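Local atomic coordinates of ferredoxin-thioredoxin reductase variable chain, chloroplastic (Arabidopsis thaliana, PDB entry 7C2B), a protein that probably serves as the variable subunit of ferredoxin-thioredoxin reductase, which reduces thioredoxins with electrons from reduced ferredoxin in the chloroplast. Residues B[36-42]-B[105-111]; B[62-68]-B[81-86]. All blocks are in the same frame, centred on the assembly; numbering follows the deposited sequence.

Interaction 1 of 2, residues B[36-42]-B[105-111]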
loop_
_atom_site.group_PDB
_atom_site.type_symbol
_atom_site.label_atom_id
_atom_site.label_comp_id
_atom_site.label_asym_id
_atom_site.label_seq_id
_atom_site.Cartn_x
_atom_site.Cartn_y
_atom_site.Cartn_z
ATOM N N ALA B 36 -26.584 -7.310 -6.935
ATOM C CA ALA B 36 -27.381 -6.114 -6.699
ATOM C C ALA B 36 -26.944 -4.977 -7.611
ATOM O O ALA B 36 -25.759 -4.824 -7.915
ATOM C CB ALA B 36 -27.269 -5.670 -5.240
ATOM N N ARG B 37 -27.908 -4.169 -8.036
ATOM C CA ARG B 37 -27.605 -2.982 -8.821
ATOM C C ARG B 37 -27.116 -1.862 -7.909
ATOM O O ARG B 37 -27.659 -1.645 -6.823
ATOM C CB ARG B 37 -28.838 -2.533 -9.605
ATOM C CG ARG B 37 -29.446 -3.642 -10.460
ATOM C CD ARG B 37 -30.622 -3.143 -11.284
ATOM N NE ARG B 37 -30.261 -1.956 -12.052
ATOM C CZ ARG B 37 -30.866 -0.777 -11.935
ATOM N NH1 ARG B 37 -31.874 -0.624 -11.080
ATOM N NH2 ARG B 37 -30.457 0.248 -12.676
ATOM N N VAL B 38 -26.081 -1.146 -8.365
ATOM C CA VAL B 38 -25.423 -0.113 -7.577
ATOM C C VAL B 38 -25.177 1.106 -8.456
ATOM O O VAL B 38 -25.090 1.012 -9.683
ATOM C CB VAL B 38 -24.079 -0.597 -6.980
ATOM C CG1 VAL B 38 -24.308 -1.722 -5.963
ATOM C CG2 VAL B 38 -23.138 -1.049 -8.078
ATOM N N ARG B 39 -25.042 2.258 -7.800
ATOM C CA ARG B 39 -24.684 3.518 -8.440
ATOM C C ARG B 39 -23.439 4.066 -7.757
ATOM O O ARG B 39 -23.367 4.084 -6.524
ATOM C CB ARG B 39 -25.838 4.527 -8.338
ATOM C CG ARG B 39 -25.577 5.884 -8.987
ATOM C CD ARG B 39 -26.781 6.821 -8.824
ATOM N NE ARG B 39 -27.986 6.275 -9.449
ATOM C CZ ARG B 39 -29.052 5.839 -8.777
ATOM N NH1 ARG B 39 -29.072 5.881 -7.455
ATOM N NH2 ARG B 39 -30.097 5.355 -9.430
ATOM N N VAL B 40 -22.466 4.524 -8.546
ATOM C CA VAL B 40 -21.265 5.111 -7.964
ATOM C C VAL B 40 -21.597 6.499 -7.439
ATOM O O VAL B 40 -22.184 7.324 -8.151
ATOM C CB VAL B 40 -20.126 5.168 -8.995
ATOM C CG1 VAL B 40 -18.914 5.891 -8.418
ATOM C CG2 VAL B 40 -19.740 3.760 -9.440
ATOM N N THR B 41 -21.204 6.774 -6.199
ATOM C CA THR B 41 -21.656 7.969 -5.499
ATOM C C THR B 41 -20.554 8.988 -5.254
ATOM O O THR B 41 -20.808 10.003 -4.591
ATOM C CB THR B 41 -22.294 7.578 -4.163
ATOM O OG1 THR B 41 -21.400 6.721 -3.446
ATOM C CG2 THR B 41 -23.583 6.824 -4.404
ATOM N N VAL B 42 -19.348 8.748 -5.760
ATOM C CA VAL B 42 -18.199 9.623 -5.532
ATOM C C VAL B 42 -17.450 9.785 -6.844
ATOM O O VAL B 42 -17.570 8.949 -7.750
ATOM C CB VAL B 42 -17.248 9.064 -4.455
ATOM C CG1 VAL B 42 -17.953 8.957 -3.089
ATOM C CG2 VAL B 42 -16.691 7.713 -4.893
ATOM N N ASP B 105 -17.835 2.472 0.542
ATOM C CA ASP B 105 -18.192 3.879 0.623
ATOM C C ASP B 105 -18.149 4.589 -0.728
ATOM O O ASP B 105 -18.296 5.810 -0.769
ATOM C CB ASP B 105 -17.319 4.604 1.668
ATOM C CG ASP B 105 -15.834 4.691 1.298
ATOM O OD1 ASP B 105 -15.427 4.314 0.178
ATOM O OD2 ASP B 105 -15.054 5.168 2.160
ATOM N N GLU B 106 -17.998 3.868 -1.840
ATOM C CA GLU B 106 -17.980 4.505 -3.148
ATOM C C GLU B 106 -19.275 4.313 -3.926
ATOM O O GLU B 106 -19.404 4.846 -5.032
ATOM C CB GLU B 106 -16.784 3.974 -3.964
ATOM C CG GLU B 106 -15.463 4.319 -3.284
ATOM C CD GLU B 106 -14.244 3.714 -3.964
ATOM O OE1 GLU B 106 -14.362 2.620 -4.563
ATOM O OE2 GLU B 106 -13.164 4.336 -3.877
ATOM N N PHE B 107 -20.237 3.564 -3.393
ATOM C CA PHE B 107 -21.457 3.307 -4.142
ATOM C C PHE B 107 -22.622 3.157 -3.173
ATOM O O PHE B 107 -22.438 3.000 -1.965
ATOM C CB PHE B 107 -21.320 2.059 -5.039
ATOM C CG PHE B 107 -21.111 0.777 -4.274
ATOM C CD1 PHE B 107 -22.194 0.027 -3.838
ATOM C CD2 PHE B 107 -19.832 0.323 -3.995
ATOM C CE1 PHE B 107 -22.004 -1.139 -3.130
ATOM C CE2 PHE B 107 -19.628 -0.849 -3.289
ATOM C CZ PHE B 107 -20.716 -1.585 -2.855
ATOM N N GLU B 108 -23.829 3.187 -3.733
ATOM C CA GLU B 108 -25.059 2.933 -2.996
ATOM C C GLU B 108 -25.872 1.888 -3.748
ATOM O O GLU B 108 -25.821 1.805 -4.981
ATOM C CB GLU B 108 -25.884 4.232 -2.817
ATOM C CG GLU B 108 -26.582 4.684 -4.105
ATOM C CD GLU B 108 -27.076 6.121 -4.059
ATOM O OE1 GLU B 108 -26.960 6.768 -2.997
ATOM O OE2 GLU B 108 -27.576 6.600 -5.100
ATOM N N LEU B 109 -26.610 1.072 -2.997
ATOM C CA LEU B 109 -27.566 0.158 -3.613
ATOM C C LEU B 109 -28.681 0.942 -4.292
ATOM O O LEU B 109 -29.152 1.959 -3.776
ATOM C CB LEU B 109 -28.160 -0.782 -2.565
ATOM C CG LEU B 109 -27.230 -1.829 -1.954
ATOM C CD1 LEU B 109 -27.988 -2.684 -0.953
ATOM C CD2 LEU B 109 -26.637 -2.686 -3.034
ATOM N N ILE B 110 -29.113 0.464 -5.453
ATOM C CA ILE B 110 -30.162 1.149 -6.205
ATOM C C ILE B 110 -31.550 0.715 -5.748
ATOM O O ILE B 110 -32.390 1.558 -5.418
ATOM C CB ILE B 110 -29.965 0.915 -7.715
ATOM C CG1 ILE B 110 -28.842 1.807 -8.242
ATOM C CG2 ILE B 110 -31.252 1.202 -8.473
ATOM C CD1 ILE B 110 -28.552 1.599 -9.702
ATOM N N ASP B 111 -31.788 -0.597 -5.711
ATOM C CA ASP B 111 -33.109 -1.203 -5.463
ATOM C C ASP B 111 -34.045 -0.984 -6.650
ATOM O O ASP B 111 -34.562 0.116 -6.857
ATOM C CB ASP B 111 -33.755 -0.660 -4.178
ATOM C CG ASP B 111 -32.881 -0.863 -2.956
ATOM O OD1 ASP B 111 -32.436 -2.009 -2.741
ATOM O OD2 ASP B 111 -32.642 0.116 -2.213
HETATM O O HOH W 1 -29.892 -2.941 -5.568
#

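Interaction 2 of 2, residues B[62-68]-B[81-86]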
loop_
_atom_site.group_PDB
_atom_site.type_symbol
_atom_site.label_atom_id
_atom_site.label_comp_id
_atom_site.label_asym_id
_atom_site.label_seq_id
_atom_site.Cartn_x
_atom_site.Cartn_y
_atom_site.Cartn_z
ATOM N N GLY B 62 -24.292 -0.003 -12.310
ATOM C CA GLY B 62 -23.892 -1.333 -12.716
ATOM C C GLY B 62 -24.395 -2.354 -11.721
ATOM O O GLY B 62 -25.334 -2.071 -10.975
ATOM N N PHE B 63 -23.794 -3.536 -11.673
ATOM C CA PHE B 63 -24.213 -4.501 -10.673
ATOM C C PHE B 63 -22.999 -5.204 -10.102
ATOM O O PHE B 63 -21.966 -5.338 -10.761
ATOM C CB PHE B 63 -25.233 -5.522 -11.234
ATOM C CG PHE B 63 -24.661 -6.530 -12.193
ATOM C CD1 PHE B 63 -24.666 -6.282 -13.562
ATOM C CD2 PHE B 63 -24.176 -7.749 -11.739
ATOM C CE1 PHE B 63 -24.171 -7.211 -14.455
ATOM C CE2 PHE B 63 -23.674 -8.687 -12.620
ATOM C CZ PHE B 63 -23.666 -8.417 -13.991
ATOM N N ILE B 64 -23.134 -5.645 -8.855
ATOM C CA ILE B 64 -22.019 -6.290 -8.173
ATOM C C ILE B 64 -21.825 -7.674 -8.782
ATOM O O ILE B 64 -22.690 -8.546 -8.673
ATOM C CB ILE B 64 -22.248 -6.362 -6.663
ATOM C CG1 ILE B 64 -22.213 -4.949 -6.078
ATOM C CG2 ILE B 64 -21.214 -7.275 -6.012
ATOM C CD1 ILE B 64 -22.779 -4.861 -4.672
ATOM N N LYS B 65 -20.683 -7.864 -9.433
ATOM C CA LYS B 65 -20.338 -9.138 -10.048
ATOM C C LYS B 65 -19.796 -10.117 -9.021
ATOM O O LYS B 65 -20.110 -11.311 -9.064
ATOM C CB LYS B 65 -19.306 -8.904 -11.152
ATOM C CG LYS B 65 -18.994 -10.126 -12.016
ATOM C CD LYS B 65 -20.088 -10.331 -13.062
ATOM C CE LYS B 65 -19.761 -11.508 -13.980
ATOM N NZ LYS B 65 -20.807 -11.707 -15.018
ATOM N N ASP B 66 -18.970 -9.631 -8.102
ATOM C CA ASP B 66 -18.364 -10.499 -7.111
ATOM C C ASP B 66 -17.988 -9.669 -5.901
ATOM O O ASP B 66 -17.834 -8.446 -5.978
ATOM C CB ASP B 66 -17.126 -11.224 -7.658
ATOM C CG ASP B 66 -16.949 -12.612 -7.052
ATOM O OD1 ASP B 66 -17.622 -12.915 -6.041
ATOM O OD2 ASP B 66 -16.148 -13.407 -7.595
ATOM N N TYR B 67 -17.867 -10.362 -4.778
ATOM C CA TYR B 67 -17.247 -9.833 -3.574
ATOM C C TYR B 67 -16.207 -10.851 -3.154
ATOM O O TYR B 67 -16.552 -11.987 -2.821
ATOM C CB TYR B 67 -18.277 -9.629 -2.468
ATOM C CG TYR B 67 -17.700 -9.130 -1.172
ATOM C CD1 TYR B 67 -17.423 -7.778 -0.995
ATOM C CD2 TYR B 67 -17.463 -9.997 -0.113
ATOM C CE1 TYR B 67 -16.911 -7.300 0.207
ATOM C CE2 TYR B 67 -16.955 -9.537 1.092
ATOM C CZ TYR B 67 -16.682 -8.187 1.250
ATOM O OH TYR B 67 -16.181 -7.730 2.451
ATOM N N VAL B 68 -14.941 -10.479 -3.201
ATOM C CA VAL B 68 -13.891 -11.455 -2.961
ATOM C C VAL B 68 -13.023 -10.952 -1.820
ATOM O O VAL B 68 -12.273 -9.982 -1.976
ATOM C CB VAL B 68 -13.066 -11.741 -4.220
ATOM C CG1 VAL B 68 -12.007 -12.786 -3.920
ATOM C CG2 VAL B 68 -13.979 -12.242 -5.339
ATOM N N PRO B 81 -13.021 -4.574 -2.520
ATOM C CA PRO B 81 -13.474 -5.970 -2.655
ATOM C C PRO B 81 -14.671 -6.202 -3.562
ATOM O O PRO B 81 -14.895 -7.359 -3.943
ATOM C CB PRO B 81 -13.818 -6.372 -1.210
ATOM C CG PRO B 81 -14.149 -5.126 -0.553
ATOM C CD PRO B 81 -13.271 -4.051 -1.166
ATOM N N PHE B 82 -15.440 -5.176 -3.921
ATOM C CA PHE B 82 -16.609 -5.338 -4.782
ATOM C C PHE B 82 -16.206 -5.207 -6.245
ATOM O O PHE B 82 -15.814 -4.126 -6.691
ATOM C CB PHE B 82 -17.677 -4.298 -4.453
ATOM C CG PHE B 82 -18.315 -4.479 -3.097
ATOM C CD1 PHE B 82 -19.432 -5.291 -2.944
ATOM C CD2 PHE B 82 -17.822 -3.810 -1.983
ATOM C CE1 PHE B 82 -20.032 -5.454 -1.700
ATOM C CE2 PHE B 82 -18.426 -3.962 -0.727
ATOM C CZ PHE B 82 -19.531 -4.787 -0.587
ATOM N N LYS B 83 -16.332 -6.291 -7.000
ATOM C CA LYS B 83 -16.102 -6.233 -8.437
ATOM C C LYS B 83 -17.437 -5.907 -9.093
ATOM O O LYS B 83 -18.394 -6.673 -8.962
ATOM C CB LYS B 83 -15.524 -7.548 -8.953
ATOM C CG LYS B 83 -15.025 -7.499 -10.403
ATOM C CD LYS B 83 -14.559 -8.881 -10.847
ATOM C CE LYS B 83 -14.569 -9.036 -12.355
ATOM N NZ LYS B 83 -13.934 -10.339 -12.739
ATOM N N VAL B 84 -17.515 -4.758 -9.764
ATOM C CA VAL B 84 -18.774 -4.241 -10.289
ATOM C C VAL B 84 -18.708 -4.226 -11.809
ATOM O O VAL B 84 -17.728 -3.743 -12.391
ATOM C CB VAL B 84 -19.075 -2.836 -9.739
ATOM C CG1 VAL B 84 -20.413 -2.339 -10.257
ATOM C CG2 VAL B 84 -19.060 -2.861 -8.224
ATOM N N GLN B 85 -19.760 -4.739 -12.450
ATOM C CA GLN B 85 -19.848 -4.748 -13.906
ATOM C C GLN B 85 -20.594 -3.513 -14.386
ATOM O O GLN B 85 -21.695 -3.220 -13.909
ATOM C CB GLN B 85 -20.549 -6.012 -14.407
ATOM C CG GLN B 85 -20.761 -6.051 -15.923
ATOM C CD GLN B 85 -21.271 -7.404 -16.386
ATOM O OE1 GLN B 85 -20.793 -8.440 -15.932
ATOM N NE2 GLN B 85 -22.258 -7.400 -17.274
ATOM N N PHE B 86 -19.983 -2.789 -15.324
ATOM C CA PHE B 86 -20.571 -1.617 -15.949
ATOM C C PHE B 86 -20.651 -1.852 -17.449
ATOM O O PHE B 86 -19.865 -2.612 -18.012
ATOM C CB PHE B 86 -19.740 -0.347 -15.699
ATOM C CG PHE B 86 -19.663 0.064 -14.255
ATOM C CD1 PHE B 86 -20.651 0.861 -13.695
ATOM C CD2 PHE B 86 -18.587 -0.320 -13.465
ATOM C CE1 PHE B 86 -20.583 1.248 -12.369
ATOM C CE2 PHE B 86 -18.508 0.062 -12.144
ATOM C CZ PHE B 86 -19.510 0.854 -11.590
#

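Interaction 1 of 2, residues B[36-42]-B[105-111]
R39 and E108 form an antiparallel hydrogen-bonded pair. R39 N donates to E108 O and E108 N to R39 O, both at 3.0 Å. T41 N donates to E106 O, and I110 N binds R37 O. A water also donates to R37 O and accepts from D111 N.

The charged contact lies on the R39 and E108 face. R39 NH1 meets E108 OE2 at 2.9 Å, on the anti side of the carboxylate. The oxygen sits in the guanidinium plane, yet the two flat groups are turned 87° apart. R39 NH2 has a second acid in E61, so the guanidinium is gripped from two strands. I110 CG1 lies over one face of this guanidinium. I110 CD1 lies over a face of the R37 guanidinium, 3.8 Å from R37 NH2.

Apolar contacts gather round V38. Its chi1 of -65° sets V38 CG1 beside the backbone N, where it meets F107 CD1 at 3.5 Å. The same methyl is 3.9 Å from L109 CD2, which also touches A36 CB. F107, on the face away from R39 and E108, packs on to F82 edge-to-face.

This pairing of the first and last strands is characteristic of the SH3-like beta barrel.

Interaction 2 of 2, residues B[62-68]-B[81-86]
A classic beta bulge interrupts this antiparallel strand pair of the SH3-like fold. Two residues of one strand, K65 and D66, stand opposite the single residue K83. K83 O takes two amide hydrogens, from K65 N at 2.6 Å and D66 N at 3.1 Å. K83 N returns a bond to D66 O. Before the bulge F63 and Q85 exchange two backbone bonds; after it V68 N binds P81 O.

Y67 and F82 form an edge-to-face pair, with ring planes at 52°. Y67 CD1 stands over the centre of the F82 ring and lies 3.6 Å from F82 CE1. The Y67 side chain runs alongside P81, with Y67 CE1 3.5 Å from P81 CB. I64 CD1 meets F82 CD1 at 3.8 Å. An alanine in place of F82 would probably leave the Y67 edge without its aromatic face and open a gap beside I64 CD1. The Y67 hydroxyl is hydrogen-bonded to D27 of helix 25-31.

On the opposite face of the sheet, F63 CG sits between its backbone N and carbonyl carbon (chi1 72°), which lays the ring alongside Q85. Q85 CB packs over one ring face in a CH-pi contact, 4.1 Å from the F63 ring centroid. K65 NZ makes a weak 3.4 Å bond to Q85 OE1.

The chemistry is thus divided. The face of I64, Y67, F82 and V84 is apolar but for the Y67 hydroxyl. That of F63, D66, K83 and Q85 is mixed. K83 O, accepting from two amides, takes up the one-residue shift between the strands.

Overall arrangement
From the N terminus, helix 25-31 leads into strand 37-40, the first strand of both the sheet and interaction 1. The chain then runs through a small two-stranded sheet, 45-46 with 55-56, to strand 61-67. Interaction 2 closes a short loop from there to strand 82-90. Strand 94-102 follows, and the last strand, 107-109, returns to 37-40 and closes interaction 1. The shorter loop therefore lies wholly within the longer one. The two contacts share a sheet, because strand 37-40 is bonded to 61-67 through V38 N to G62 O and I64 N to A36 O. V40 packs on F86, and V38 touches V84.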